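DNA polymerase III subunit beta (Helicobacter pylori 26695, PDB 4S3I) tethers DNA polymerases and other proteins to DNA, conferring processivity on them during replication. Local coordinates at residues 33-39 / 68-74; 46-50 / 117-121; 258-262 / 312-318; 347-353 / 367-373; 221-226 / 236-240. All coordinates share one frame; numbering follows the deposited sequence.

Contact 1: 33-39 / 68-74; sequences SHIHLEV and GVGTING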
# COMPACT_ATOMS: atom_id res chain seq x y z
N SER A 33 -21.68 -12.24 7.36
CA SER A 33 -20.34 -11.95 7.88
C SER A 33 -19.71 -13.17 8.56
O SER A 33 -18.60 -13.09 9.11
CB SER A 33 -20.38 -10.79 8.88
OG SER A 33 -21.00 -11.19 10.09
N HIS A 34 -20.42 -14.30 8.52
CA HIS A 34 -20.05 -15.50 9.27
C HIS A 34 -19.53 -16.66 8.41
O HIS A 34 -19.98 -16.88 7.28
CB HIS A 34 -21.23 -15.99 10.11
CG HIS A 34 -21.33 -15.34 11.45
ND1 HIS A 34 -21.67 -16.03 12.60
CD2 HIS A 34 -21.12 -14.05 11.83
CE1 HIS A 34 -21.68 -15.19 13.62
NE2 HIS A 34 -21.33 -13.99 13.19
N ILE A 35 -18.61 -17.42 9.00
CA ILE A 35 -18.12 -18.66 8.44
C ILE A 35 -18.83 -19.84 9.11
O ILE A 35 -18.93 -19.89 10.34
CB ILE A 35 -16.61 -18.79 8.63
CG1 ILE A 35 -15.89 -17.77 7.74
CG2 ILE A 35 -16.14 -20.21 8.33
CD1 ILE A 35 -14.38 -17.58 8.05
N HIS A 36 -19.34 -20.77 8.30
CA HIS A 36 -19.96 -21.99 8.81
C HIS A 36 -18.84 -22.99 9.12
O HIS A 36 -17.90 -23.17 8.33
CB HIS A 36 -20.93 -22.55 7.77
CG HIS A 36 -21.65 -23.79 8.19
ND1 HIS A 36 -21.09 -25.05 8.11
CD2 HIS A 36 -22.92 -23.97 8.64
CE1 HIS A 36 -21.97 -25.95 8.51
NE2 HIS A 36 -23.09 -25.32 8.84
N LEU A 37 -18.94 -23.64 10.28
CA LEU A 37 -17.92 -24.60 10.69
C LEU A 37 -18.58 -25.97 10.84
O LEU A 37 -19.71 -26.07 11.34
CB LEU A 37 -17.31 -24.21 12.03
CG LEU A 37 -16.65 -22.85 12.17
CD1 LEU A 37 -16.17 -22.63 13.61
CD2 LEU A 37 -15.47 -22.72 11.20
N GLU A 38 -17.88 -27.02 10.41
CA GLU A 38 -18.39 -28.38 10.59
C GLU A 38 -17.26 -29.35 10.87
O GLU A 38 -16.30 -29.44 10.09
CB GLU A 38 -19.21 -28.83 9.37
CG GLU A 38 -19.62 -30.30 9.44
CD GLU A 38 -20.91 -30.60 8.68
OE1 GLU A 38 -21.16 -29.96 7.64
OE2 GLU A 38 -21.67 -31.48 9.14
N VAL A 39 -17.36 -30.07 11.98
CA VAL A 39 -16.35 -31.08 12.29
C VAL A 39 -16.90 -32.43 11.89
O VAL A 39 -17.95 -32.85 12.38
CB VAL A 39 -15.94 -31.06 13.78
CG1 VAL A 39 -14.88 -32.12 14.05
CG2 VAL A 39 -15.40 -29.68 14.17
N GLY A 68 -19.71 -31.75 15.26
CA GLY A 68 -20.89 -30.90 15.18
C GLY A 68 -20.67 -29.67 14.31
O GLY A 68 -19.62 -29.53 13.68
N VAL A 69 -21.66 -28.78 14.30
CA VAL A 69 -21.61 -27.60 13.44
C VAL A 69 -21.79 -26.32 14.25
O VAL A 69 -22.33 -26.35 15.36
CB VAL A 69 -22.72 -27.65 12.38
CG1 VAL A 69 -22.48 -28.80 11.41
CG2 VAL A 69 -24.09 -27.81 13.05
N GLY A 70 -21.34 -25.19 13.69
CA GLY A 70 -21.52 -23.88 14.31
C GLY A 70 -21.17 -22.79 13.30
O GLY A 70 -20.87 -23.10 12.14
N THR A 71 -21.22 -21.53 13.71
CA THR A 71 -20.82 -20.41 12.84
C THR A 71 -20.07 -19.39 13.66
O THR A 71 -20.22 -19.36 14.88
CB THR A 71 -22.03 -19.66 12.23
OG1 THR A 71 -22.53 -18.72 13.19
CG2 THR A 71 -23.14 -20.63 11.81
N ILE A 72 -19.30 -18.53 13.00
CA ILE A 72 -18.54 -17.52 13.70
C ILE A 72 -18.22 -16.38 12.73
O ILE A 72 -18.04 -16.61 11.53
CB ILE A 72 -17.23 -18.13 14.29
CG1 ILE A 72 -16.50 -17.13 15.19
CG2 ILE A 72 -16.32 -18.70 13.19
CD1 ILE A 72 -15.11 -17.60 15.61
N ASN A 73 -18.18 -15.16 13.26
CA ASN A 73 -17.78 -14.00 12.47
C ASN A 73 -16.37 -14.20 11.92
O ASN A 73 -15.40 -14.31 12.68
CB ASN A 73 -17.82 -12.73 13.32
CG ASN A 73 -17.53 -11.48 12.51
OD1 ASN A 73 -16.38 -11.12 12.32
ND2 ASN A 73 -18.58 -10.82 12.03
N GLY A 74 -16.25 -14.25 10.60
CA GLY A 74 -14.98 -14.59 9.96
C GLY A 74 -13.88 -13.56 10.15
O GLY A 74 -12.70 -13.91 10.26
O HOH W 1 -16.58 -11.15 8.99
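Strands 34-39 and 68-73, paired antiparallel, bring Ile35 opposite Ile72 and Leu37 opposite Gly70 at one margin of a long sheet in the N-terminal domain of this ring-forming DNA polymerase III beta subunit. They illustrate how an antiparallel ladder satisfies its backbone N-H and C=O groups. In each of these two pairs both amides and both carbonyls are used. Ile35 N reaches Ile72 O at 2.7 Å and Leu37 N reaches Gly70 O at 2.7 Å. A return bond of 3.0 Å runs from Gly70 N to Leu37 O, matched by one from Ile72 N to Ile35 O. The ladder then passes into the first turn of helix 74-82, where Gly74 N donates to Ser33 O (3.0 Å), lying in the carbonyl plane. The N-cap residue there, Asn73, turns its OD1 to Lys76 N. Between His34 and Thr71 the bond is nearly straight: ND1 and OG1 stand 2.9 Å apart at 164°. Thr71 OG1 is fixed by a second partner, Phe112 N, and its bond to ND1, with the Ile72-Asn73 peptide over one face of the ring, would limit rotation of the imidazole. Asn73 N lies 3.3 Å above the His34 ring plane; the same ring stacks with Phe112. On the face shared by Ile35 and Leu37, carbon packing takes over, as Leu37 CD1 sits 4.0 Å from Ile72 CG2.

Contact 2: 46-50 / 117-121; sequences LKASD and FPEFP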
# COMPACT_ATOMS: atom_id res chain seq x y z
N LEU A 46 -14.65 -25.34 6.73
CA LEU A 46 -14.98 -23.94 6.93
C LEU A 46 -15.56 -23.46 5.61
O LEU A 46 -14.95 -23.67 4.55
CB LEU A 46 -13.73 -23.15 7.31
CG LEU A 46 -12.88 -23.66 8.48
CD1 LEU A 46 -11.83 -24.65 8.01
CD2 LEU A 46 -12.19 -22.51 9.24
N LYS A 47 -16.74 -22.85 5.64
CA LYS A 47 -17.30 -22.36 4.38
C LYS A 47 -17.97 -21.00 4.50
O LYS A 47 -18.60 -20.68 5.51
CB LYS A 47 -18.23 -23.38 3.73
CG LYS A 47 -19.54 -23.62 4.43
CD LYS A 47 -20.44 -24.47 3.53
CE LYS A 47 -21.74 -24.86 4.23
NZ LYS A 47 -21.56 -25.97 5.21
N ALA A 48 -17.81 -20.20 3.45
CA ALA A 48 -18.43 -18.88 3.34
C ALA A 48 -19.01 -18.76 1.94
O ALA A 48 -18.28 -18.86 0.95
CB ALA A 48 -17.40 -17.81 3.58
N SER A 49 -20.32 -18.54 1.86
CA SER A 49 -20.99 -18.50 0.56
C SER A 49 -22.27 -17.68 0.61
O SER A 49 -22.83 -17.44 1.68
CB SER A 49 -21.32 -19.92 0.09
OG SER A 49 -22.39 -20.48 0.83
N ASP A 50 -22.72 -17.25 -0.57
CA ASP A 50 -24.06 -16.72 -0.72
C ASP A 50 -24.65 -17.32 -1.98
O ASP A 50 -24.13 -18.30 -2.51
CB ASP A 50 -24.07 -15.18 -0.75
CG ASP A 50 -23.12 -14.60 -1.79
OD1 ASP A 50 -23.10 -15.09 -2.94
OD2 ASP A 50 -22.40 -13.63 -1.46
N PHE A 117 -27.75 -20.53 7.43
CA PHE A 117 -26.61 -20.49 6.52
C PHE A 117 -27.01 -21.10 5.18
O PHE A 117 -27.68 -22.14 5.13
CB PHE A 117 -25.41 -21.21 7.14
CG PHE A 117 -24.09 -20.68 6.70
CD1 PHE A 117 -23.46 -21.20 5.57
CD2 PHE A 117 -23.46 -19.66 7.41
CE1 PHE A 117 -22.24 -20.71 5.15
CE2 PHE A 117 -22.23 -19.16 7.01
CZ PHE A 117 -21.61 -19.69 5.87
N PRO A 118 -26.65 -20.43 4.08
CA PRO A 118 -27.10 -20.84 2.74
C PRO A 118 -26.57 -22.23 2.38
O PRO A 118 -25.45 -22.58 2.76
CB PRO A 118 -26.45 -19.81 1.81
CG PRO A 118 -26.11 -18.63 2.70
CD PRO A 118 -25.78 -19.23 4.04
N GLU A 119 -27.37 -23.01 1.65
CA GLU A 119 -26.94 -24.32 1.20
C GLU A 119 -25.77 -24.16 0.22
O GLU A 119 -25.84 -23.36 -0.71
CB GLU A 119 -28.09 -25.05 0.52
CG GLU A 119 -28.25 -26.50 0.95
CD GLU A 119 -29.00 -27.36 -0.07
OE1 GLU A 119 -29.52 -26.80 -1.06
OE2 GLU A 119 -29.05 -28.59 0.12
N PHE A 120 -24.69 -24.91 0.44
CA PHE A 120 -23.59 -24.94 -0.50
C PHE A 120 -23.99 -25.87 -1.65
O PHE A 120 -24.27 -27.04 -1.43
CB PHE A 120 -22.33 -25.46 0.17
CG PHE A 120 -21.07 -25.10 -0.55
CD1 PHE A 120 -20.31 -24.02 -0.14
CD2 PHE A 120 -20.64 -25.84 -1.65
CE1 PHE A 120 -19.14 -23.67 -0.80
CE2 PHE A 120 -19.48 -25.51 -2.32
CZ PHE A 120 -18.72 -24.42 -1.89
N PRO A 121 -24.02 -25.35 -2.88
CA PRO A 121 -24.60 -26.06 -4.02
C PRO A 121 -23.75 -27.23 -4.53
O PRO A 121 -22.52 -27.19 -4.46
CB PRO A 121 -24.66 -24.98 -5.10
CG PRO A 121 -23.49 -24.07 -4.76
CD PRO A 121 -23.47 -24.03 -3.25
O HOH W 2 -24.48 -20.64 -1.08
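Lys47 leans its aliphatic chain against Phe117 and Phe120, an instance of a charged side chain that makes its contact through its methylenes. From CB, which points at the 117-121 loop, the chain sets off with CG wedged between the backbone N and the carbonyl carbon (chi1 70°). CG comes 4.0 Å from Phe117 CE1. CD moves on to the second ring, 3.7 Å from Phe120 CD1, and CE stays beside the same residue, 4.1 Å from Phe120 CB, before a bend at chi4 (-77°) turns NZ aside. Lysine and both phenylalanines run past one another in opposite directions. Phe117 also approaches the strand backbone, its CZ 3.2 Å from Lys47 O, a carbonyl that His36 N already uses, while the ring edge faces Ala48 CA. Further along, Pro118 CG rests 3.6 Å from Ser49 O. No direct hydrogen bond joins the segments; one water bridges them instead, lying 2.8 Å from Ser49 OG and donating to Asp50 O and to Glu119 O. Phe120 goes on to meet Phe236 edge-to-face. The arrangement is that of an irregular interdomain linker, running from strand 105-110 to strand 127-131, laid across sheet strand 43-49 as the chain leaves the N-terminal domain.

Contact 3: 258-262 / 312-318; sequences SFTLG and LDIEKAF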
# COMPACT_ATOMS: atom_id res chain seq x y z
N SER A 258 2.85 -6.99 -40.84
CA SER A 258 3.20 -7.59 -39.55
C SER A 258 4.65 -7.27 -39.17
O SER A 258 5.59 -7.68 -39.86
CB SER A 258 3.00 -9.10 -39.59
OG SER A 258 1.64 -9.44 -39.75
N PHE A 259 4.84 -6.57 -38.05
CA PHE A 259 6.19 -6.21 -37.61
C PHE A 259 6.61 -6.97 -36.35
O PHE A 259 5.84 -7.05 -35.39
CB PHE A 259 6.24 -4.72 -37.31
CG PHE A 259 5.63 -3.86 -38.39
CD1 PHE A 259 6.26 -3.72 -39.62
CD2 PHE A 259 4.45 -3.16 -38.16
CE1 PHE A 259 5.70 -2.90 -40.61
CE2 PHE A 259 3.89 -2.33 -39.14
CZ PHE A 259 4.52 -2.20 -40.37
N THR A 260 7.81 -7.53 -36.36
CA THR A 260 8.36 -8.18 -35.17
C THR A 260 9.21 -7.14 -34.42
O THR A 260 10.19 -6.62 -34.96
CB THR A 260 9.20 -9.41 -35.55
OG1 THR A 260 8.37 -10.34 -36.26
CG2 THR A 260 9.78 -10.09 -34.31
N LEU A 261 8.81 -6.80 -33.20
CA LEU A 261 9.37 -5.65 -32.47
C LEU A 261 9.81 -6.04 -31.06
O LEU A 261 9.40 -7.09 -30.55
CB LEU A 261 8.34 -4.54 -32.41
CG LEU A 261 7.81 -4.08 -33.78
CD1 LEU A 261 6.47 -3.37 -33.65
CD2 LEU A 261 8.84 -3.16 -34.47
N GLY A 262 10.61 -5.19 -30.41
CA GLY A 262 11.13 -5.51 -29.09
C GLY A 262 10.15 -5.15 -27.99
O GLY A 262 9.73 -3.98 -27.87
N LEU A 312 12.48 -3.43 -40.86
CA LEU A 312 11.08 -3.74 -41.10
C LEU A 312 10.77 -3.65 -42.60
O LEU A 312 11.35 -2.82 -43.31
CB LEU A 312 10.19 -2.76 -40.32
CG LEU A 312 10.41 -2.69 -38.81
CD1 LEU A 312 9.38 -1.76 -38.17
CD2 LEU A 312 10.34 -4.09 -38.17
N ASP A 313 9.87 -4.50 -43.09
CA ASP A 313 9.42 -4.40 -44.49
C ASP A 313 8.53 -3.17 -44.66
O ASP A 313 7.30 -3.26 -44.71
CB ASP A 313 8.70 -5.67 -44.94
CG ASP A 313 8.24 -5.60 -46.39
OD1 ASP A 313 7.19 -6.21 -46.71
OD2 ASP A 313 8.92 -4.94 -47.21
N ILE A 314 9.17 -2.01 -44.75
CA ILE A 314 8.51 -0.71 -44.78
C ILE A 314 9.23 0.17 -45.81
O ILE A 314 10.44 0.39 -45.69
CB ILE A 314 8.57 -0.03 -43.39
CG1 ILE A 314 7.58 -0.69 -42.42
CG2 ILE A 314 8.32 1.47 -43.49
CD1 ILE A 314 6.62 0.27 -41.76
N GLU A 315 8.51 0.65 -46.81
CA GLU A 315 9.13 1.46 -47.85
C GLU A 315 8.88 2.94 -47.61
O GLU A 315 9.33 3.79 -48.37
CB GLU A 315 8.64 1.04 -49.24
CG GLU A 315 9.75 0.49 -50.14
CD GLU A 315 10.85 1.51 -50.41
OE1 GLU A 315 11.93 1.40 -49.78
OE2 GLU A 315 10.65 2.41 -51.26
N LYS A 316 8.15 3.23 -46.54
CA LYS A 316 7.79 4.60 -46.16
C LYS A 316 7.13 4.55 -44.79
O LYS A 316 6.38 3.61 -44.50
CB LYS A 316 6.83 5.20 -47.19
CG LYS A 316 5.54 4.41 -47.36
CD LYS A 316 4.64 5.02 -48.42
CE LYS A 316 3.31 4.28 -48.52
NZ LYS A 316 2.42 4.57 -47.36
N ALA A 317 7.38 5.56 -43.97
CA ALA A 317 6.94 5.57 -42.57
C ALA A 317 5.46 5.18 -42.36
O ALA A 317 4.57 5.64 -43.07
CB ALA A 317 7.23 6.93 -41.93
N PHE A 318 5.23 4.30 -41.38
CA PHE A 318 3.88 3.91 -40.99
C PHE A 318 3.53 4.63 -39.69
O PHE A 318 4.28 4.55 -38.71
CB PHE A 318 3.81 2.39 -40.82
CG PHE A 318 2.45 1.86 -40.44
CD1 PHE A 318 1.44 1.72 -41.40
CD2 PHE A 318 2.18 1.47 -39.14
CE1 PHE A 318 0.18 1.22 -41.06
CE2 PHE A 318 0.92 0.97 -38.78
CZ PHE A 318 -0.08 0.85 -39.74
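Phe259 drives its ring into a hollow lined by Leu312, Ile314 and Phe318, and the fit shows how one aromatic side chain can fill the concave side of an irregular loop. CB already points at the loop, and CG, anti to the carbonyl carbon (chi1 -47°), carries the ring on beside Leu312 and Ile314. At one corner CD1 of Phe259 touches Leu312 CD1 at 4.0 Å. At the next the fit is tight: Phe259 CE1 stands 3.4 Å from Ile314 CG1, and the ethyl branch continues along the ring so that Ile314 CD1 lies 3.5 Å from Phe259 CZ. Both aliphatic side chains meet the phenyl group at roughly right angles. The far corner, CE2, approaches Phe318 CD2 at 4.2 Å, the two ring planes at 51°, an oblique pairing. Leu312 in turn abuts Leu261, its CD1 and CD2 both coming up against Leu261 CD2. An inverse gamma turn centred on Asp313 bends the loop between Leu312 and Ile314, bringing both to the same ring. Leu284 of strand 279-284 also packs on Phe259, Leu312 and Ile314, so the contact lies between edge strand 257-262 of the sheet shared with the central domain and the four-stranded sheet that holds 279-284 and 318-323.

Contact 4: 347-353 / 367-373; sequences SSPFLIQ and ISTLMMP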
# COMPACT_ATOMS: atom_id res chain seq x y z
N SER A 347 -6.49 3.52 -39.38
CA SER A 347 -7.79 3.73 -38.76
C SER A 347 -8.44 2.40 -38.39
O SER A 347 -9.52 2.37 -37.79
CB SER A 347 -8.70 4.51 -39.70
OG SER A 347 -8.78 3.86 -40.96
N SER A 348 -7.78 1.31 -38.75
CA SER A 348 -8.29 -0.05 -38.53
C SER A 348 -7.71 -0.70 -37.28
O SER A 348 -6.58 -0.41 -36.89
CB SER A 348 -8.00 -0.94 -39.75
OG SER A 348 -8.84 -0.61 -40.84
N PRO A 349 -8.49 -1.60 -36.65
CA PRO A 349 -8.03 -2.38 -35.50
C PRO A 349 -6.72 -3.08 -35.78
O PRO A 349 -6.51 -3.58 -36.90
CB PRO A 349 -9.14 -3.42 -35.32
CG PRO A 349 -10.38 -2.73 -35.82
CD PRO A 349 -9.92 -1.83 -36.94
N PHE A 350 -5.83 -3.14 -34.79
CA PHE A 350 -4.58 -3.86 -34.96
C PHE A 350 -4.38 -4.87 -33.85
O PHE A 350 -5.02 -4.80 -32.80
CB PHE A 350 -3.40 -2.89 -35.00
CG PHE A 350 -3.24 -2.06 -33.75
CD1 PHE A 350 -2.41 -2.48 -32.71
CD2 PHE A 350 -3.91 -0.85 -33.62
CE1 PHE A 350 -2.25 -1.69 -31.56
CE2 PHE A 350 -3.76 -0.06 -32.49
CZ PHE A 350 -2.93 -0.48 -31.45
N LEU A 351 -3.47 -5.80 -34.08
CA LEU A 351 -3.32 -6.96 -33.21
C LEU A 351 -1.94 -6.96 -32.59
O LEU A 351 -0.95 -6.64 -33.26
CB LEU A 351 -3.54 -8.25 -34.02
CG LEU A 351 -3.69 -9.56 -33.24
CD1 LEU A 351 -5.07 -9.63 -32.61
CD2 LEU A 351 -3.43 -10.79 -34.11
N ILE A 352 -1.87 -7.33 -31.31
CA ILE A 352 -0.58 -7.56 -30.65
C ILE A 352 -0.55 -8.99 -30.15
O ILE A 352 -1.49 -9.44 -29.51
CB ILE A 352 -0.38 -6.56 -29.47
CG1 ILE A 352 -0.13 -5.15 -30.01
CG2 ILE A 352 0.79 -6.99 -28.57
CD1 ILE A 352 -0.16 -4.07 -28.94
N GLN A 353 0.52 -9.72 -30.47
CA GLN A 353 0.61 -11.10 -30.02
C GLN A 353 2.07 -11.52 -29.86
O GLN A 353 2.97 -10.78 -30.28
CB GLN A 353 -0.15 -12.05 -30.95
CG GLN A 353 0.47 -12.23 -32.32
CD GLN A 353 -0.43 -13.00 -33.28
OE1 GLN A 353 -0.07 -13.21 -34.44
NE2 GLN A 353 -1.60 -13.43 -32.81
N ILE A 367 -1.75 -15.15 -25.28
CA ILE A 367 -2.84 -14.21 -25.41
C ILE A 367 -2.52 -13.24 -26.55
O ILE A 367 -1.37 -12.79 -26.68
CB ILE A 367 -3.05 -13.40 -24.09
CG1 ILE A 367 -3.96 -14.16 -23.12
CG2 ILE A 367 -3.70 -12.05 -24.37
CD1 ILE A 367 -3.55 -15.58 -22.83
N SER A 368 -3.52 -12.93 -27.37
CA SER A 368 -3.39 -11.93 -28.43
C SER A 368 -4.37 -10.84 -28.08
O SER A 368 -5.44 -11.13 -27.53
CB SER A 368 -3.77 -12.55 -29.79
OG SER A 368 -2.92 -13.63 -30.11
N THR A 369 -4.02 -9.59 -28.37
CA THR A 369 -4.94 -8.50 -28.11
C THR A 369 -5.23 -7.69 -29.38
O THR A 369 -4.30 -7.26 -30.09
CB THR A 369 -4.42 -7.55 -27.02
OG1 THR A 369 -4.14 -8.29 -25.81
CG2 THR A 369 -5.45 -6.46 -26.73
N LEU A 370 -6.51 -7.49 -29.66
CA LEU A 370 -6.94 -6.67 -30.78
C LEU A 370 -7.40 -5.32 -30.23
O LEU A 370 -8.20 -5.28 -29.30
CB LEU A 370 -8.08 -7.36 -31.54
CG LEU A 370 -8.63 -6.56 -32.71
CD1 LEU A 370 -7.69 -6.65 -33.91
CD2 LEU A 370 -10.04 -7.00 -33.09
N MET A 371 -6.90 -4.23 -30.81
CA MET A 371 -7.16 -2.88 -30.29
C MET A 371 -7.60 -1.91 -31.38
O MET A 371 -7.11 -1.98 -32.50
CB MET A 371 -5.89 -2.32 -29.66
CG MET A 371 -5.66 -2.71 -28.23
SD MET A 371 -3.93 -2.46 -27.80
CE MET A 371 -3.75 -0.70 -28.14
N MET A 372 -8.50 -1.00 -31.02
CA MET A 372 -8.87 0.11 -31.90
C MET A 372 -7.79 1.19 -31.77
O MET A 372 -7.40 1.55 -30.66
CB MET A 372 -10.21 0.71 -31.48
CG MET A 372 -11.37 -0.27 -31.52
SD MET A 372 -12.81 0.30 -30.56
CE MET A 372 -13.21 1.83 -31.39
N PRO A 373 -7.31 1.73 -32.92
CA PRO A 373 -6.31 2.80 -32.87
C PRO A 373 -6.96 4.16 -32.59
O PRO A 373 -8.19 4.27 -32.64
CB PRO A 373 -5.74 2.80 -34.28
CG PRO A 373 -6.92 2.38 -35.13
CD PRO A 373 -7.60 1.31 -34.30
O HOH W 3 -1.69 -9.22 -26.03
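Ile352 O is held chiefly by Thr369 N, at 2.8 Å, with the CA-H of Ser368 close by and a water as a weak extra donor. In return Ile352 N donates to Thr369 O over 2.7 Å, and two residues away Phe350 and Met371 exchange a like pair of bonds. Such reciprocal pairs, alternating with the non-hydrogen-bonded pair Leu351-Leu370, are those of an antiparallel ladder, here between strands 350-353 and 368-371 in a sheet that extends to strand 179-185 and so links the C-terminal to the central domain. Side chains follow its two faces. Where Phe350 and Met371 project, the phenyl ring is set across the ladder with CG between the backbone N and the carbonyl carbon (chi1 60°). Met371 CB then covers one face, 4.2 Å from the Phe350 ring centroid, as a CH-pi contact, while SD makes an oblique Met-aromatic approach and CE curls back to within 3.4 Å of Phe350 CZ. Pro373 CA borders the edge of this ring, and its pyrrolidine carbon CD lies 3.3 Å from Ser348 O. At the other end of the ladder the extended Gln353 presents NE2 to Ser368 OG at 3.0 Å, the hydroxyl lying in the amide plane; Gln353 OE1 is taken by Arg342 NE.

Contact 5: 221-226 / 236-240; sequences SDGMLA and FTKLI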
# COMPACT_ATOMS: atom_id res chain seq x y z
N SER A 221 -19.18 -27.39 -14.84
CA SER A 221 -20.30 -26.47 -14.95
C SER A 221 -21.57 -27.15 -15.41
O SER A 221 -21.54 -28.10 -16.22
CB SER A 221 -19.96 -25.31 -15.89
OG SER A 221 -21.07 -24.46 -16.02
N ASP A 222 -22.70 -26.67 -14.90
CA ASP A 222 -23.99 -27.19 -15.35
C ASP A 222 -24.72 -26.15 -16.19
O ASP A 222 -25.92 -26.29 -16.48
CB ASP A 222 -24.84 -27.65 -14.16
CG ASP A 222 -25.14 -26.53 -13.17
OD1 ASP A 222 -24.56 -25.43 -13.29
OD2 ASP A 222 -25.95 -26.76 -12.25
N GLY A 223 -23.99 -25.11 -16.59
CA GLY A 223 -24.56 -24.05 -17.40
C GLY A 223 -25.19 -22.97 -16.54
O GLY A 223 -25.65 -21.95 -17.05
N MET A 224 -25.21 -23.20 -15.22
CA MET A 224 -25.78 -22.22 -14.29
C MET A 224 -24.74 -21.78 -13.26
O MET A 224 -24.61 -20.59 -12.96
CB MET A 224 -27.02 -22.80 -13.60
CG MET A 224 -28.16 -23.08 -14.56
SD MET A 224 -29.58 -23.85 -13.77
CE MET A 224 -30.01 -22.58 -12.57
N LEU A 225 -24.00 -22.75 -12.74
CA LEU A 225 -22.91 -22.48 -11.82
C LEU A 225 -21.64 -23.09 -12.40
O LEU A 225 -21.70 -24.03 -13.20
CB LEU A 225 -23.17 -23.12 -10.45
CG LEU A 225 -24.47 -22.77 -9.71
CD1 LEU A 225 -24.56 -23.58 -8.43
CD2 LEU A 225 -24.55 -21.28 -9.39
N ALA A 226 -20.50 -22.55 -12.01
CA ALA A 226 -19.24 -23.23 -12.25
C ALA A 226 -18.64 -23.60 -10.90
O ALA A 226 -18.67 -22.80 -9.96
CB ALA A 226 -18.29 -22.37 -13.04
N PHE A 236 -17.30 -22.16 -5.89
CA PHE A 236 -18.33 -22.01 -6.92
C PHE A 236 -18.64 -20.55 -7.23
O PHE A 236 -18.44 -19.66 -6.39
CB PHE A 236 -19.61 -22.75 -6.55
CG PHE A 236 -20.53 -21.96 -5.67
CD1 PHE A 236 -21.53 -21.15 -6.22
CD2 PHE A 236 -20.42 -22.04 -4.28
CE1 PHE A 236 -22.38 -20.40 -5.39
CE2 PHE A 236 -21.28 -21.32 -3.46
CZ PHE A 236 -22.25 -20.49 -4.01
N THR A 237 -19.14 -20.32 -8.43
CA THR A 237 -19.69 -19.02 -8.80
C THR A 237 -20.89 -19.20 -9.68
O THR A 237 -20.96 -20.13 -10.49
CB THR A 237 -18.65 -18.12 -9.52
OG1 THR A 237 -19.27 -16.88 -9.90
CG2 THR A 237 -18.13 -18.81 -10.78
N LYS A 238 -21.87 -18.32 -9.50
CA LYS A 238 -22.96 -18.27 -10.45
C LYS A 238 -22.35 -17.75 -11.74
O LYS A 238 -21.37 -17.00 -11.71
CB LYS A 238 -24.06 -17.33 -9.95
CG LYS A 238 -25.33 -17.41 -10.76
CD LYS A 238 -26.30 -16.26 -10.45
CE LYS A 238 -26.83 -16.30 -9.02
NZ LYS A 238 -27.94 -15.31 -8.81
N LEU A 239 -22.89 -18.18 -12.87
CA LEU A 239 -22.43 -17.70 -14.17
C LEU A 239 -23.26 -16.49 -14.58
O LEU A 239 -24.38 -16.29 -14.10
CB LEU A 239 -22.58 -18.79 -15.23
CG LEU A 239 -21.87 -20.13 -15.05
CD1 LEU A 239 -22.10 -21.07 -16.24
CD2 LEU A 239 -20.40 -19.93 -14.80
N ILE A 240 -22.71 -15.69 -15.49
CA ILE A 240 -23.49 -14.64 -16.13
C ILE A 240 -24.35 -15.22 -17.25
O ILE A 240 -23.84 -15.88 -18.17
CB ILE A 240 -22.60 -13.55 -16.71
CG1 ILE A 240 -21.75 -12.93 -15.60
CG2 ILE A 240 -23.44 -12.48 -17.40
CD1 ILE A 240 -20.79 -11.85 -16.08
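A beta hairpin formed by strands 225-229 and 233-238 pairs Ala226 with Thr237 and Leu225 with Lys238, and it shows how a loop can be tied internally and also packed from outside. Ala226 N donates to Thr237 O at 2.9 Å, and Thr237 N returns the bond to Ala226 O. Beyond this pair Leu239 N reaches Met224 O at 3.0 Å, carrying the ladder past the strand ends. The preceding loop is tied by two side chains. Asp222 OD1 accepts from Leu225 N, 2.8 Å away and nearly along the C-O axis, and also from Met224 N, which comes from above the carboxylate plane; the two bonds hold the carboxylate in place. Swung away from its own N (chi1 178°), Ser221 OG reaches into the loop, where it accepts from Gly223 N and donates to Leu225 O at 2.9 Å. Leu239 straddles loop and strand: CD1 lies 3.5 Å from Ser221 OG and 3.6 Å from Gly223 C, while CD2 sits 3.7 Å from Ala226 CB. On the sheet face of Leu225, CD2 rests against the Lys238 backbone, 3.6 Å from its CA. Strands 217-221, 225-229 and 233-238, successive in the chain and adjacent in the sheet, form an antiparallel beta meander, its first connection built on an ST turn and an Asx turn.

In the fold
Contacts 1 and 2 close within the N-terminal domain, their segments alternating along the chain; contacts 5, 3 and 4 then follow in series. Contacts 1, 2 and 5 share one long antiparallel sheet in which strand 53-60 pairs with 233-238, so this sheet crosses from the N-terminal to the central domain. Contact 2 touches both others: the Phe117 ring packs on His36 CB, and Pro121 packs on Phe236 and Leu225. Contacts 3 and 4, centres about 16 Å apart, share a second sheet running from central strands to 257-262. Contact 1 lies about 61 Å from contact 3, centre to centre, across the chain's centre. Continuous sheets thus span both domain boundaries, joining three domains into one arc of the ring.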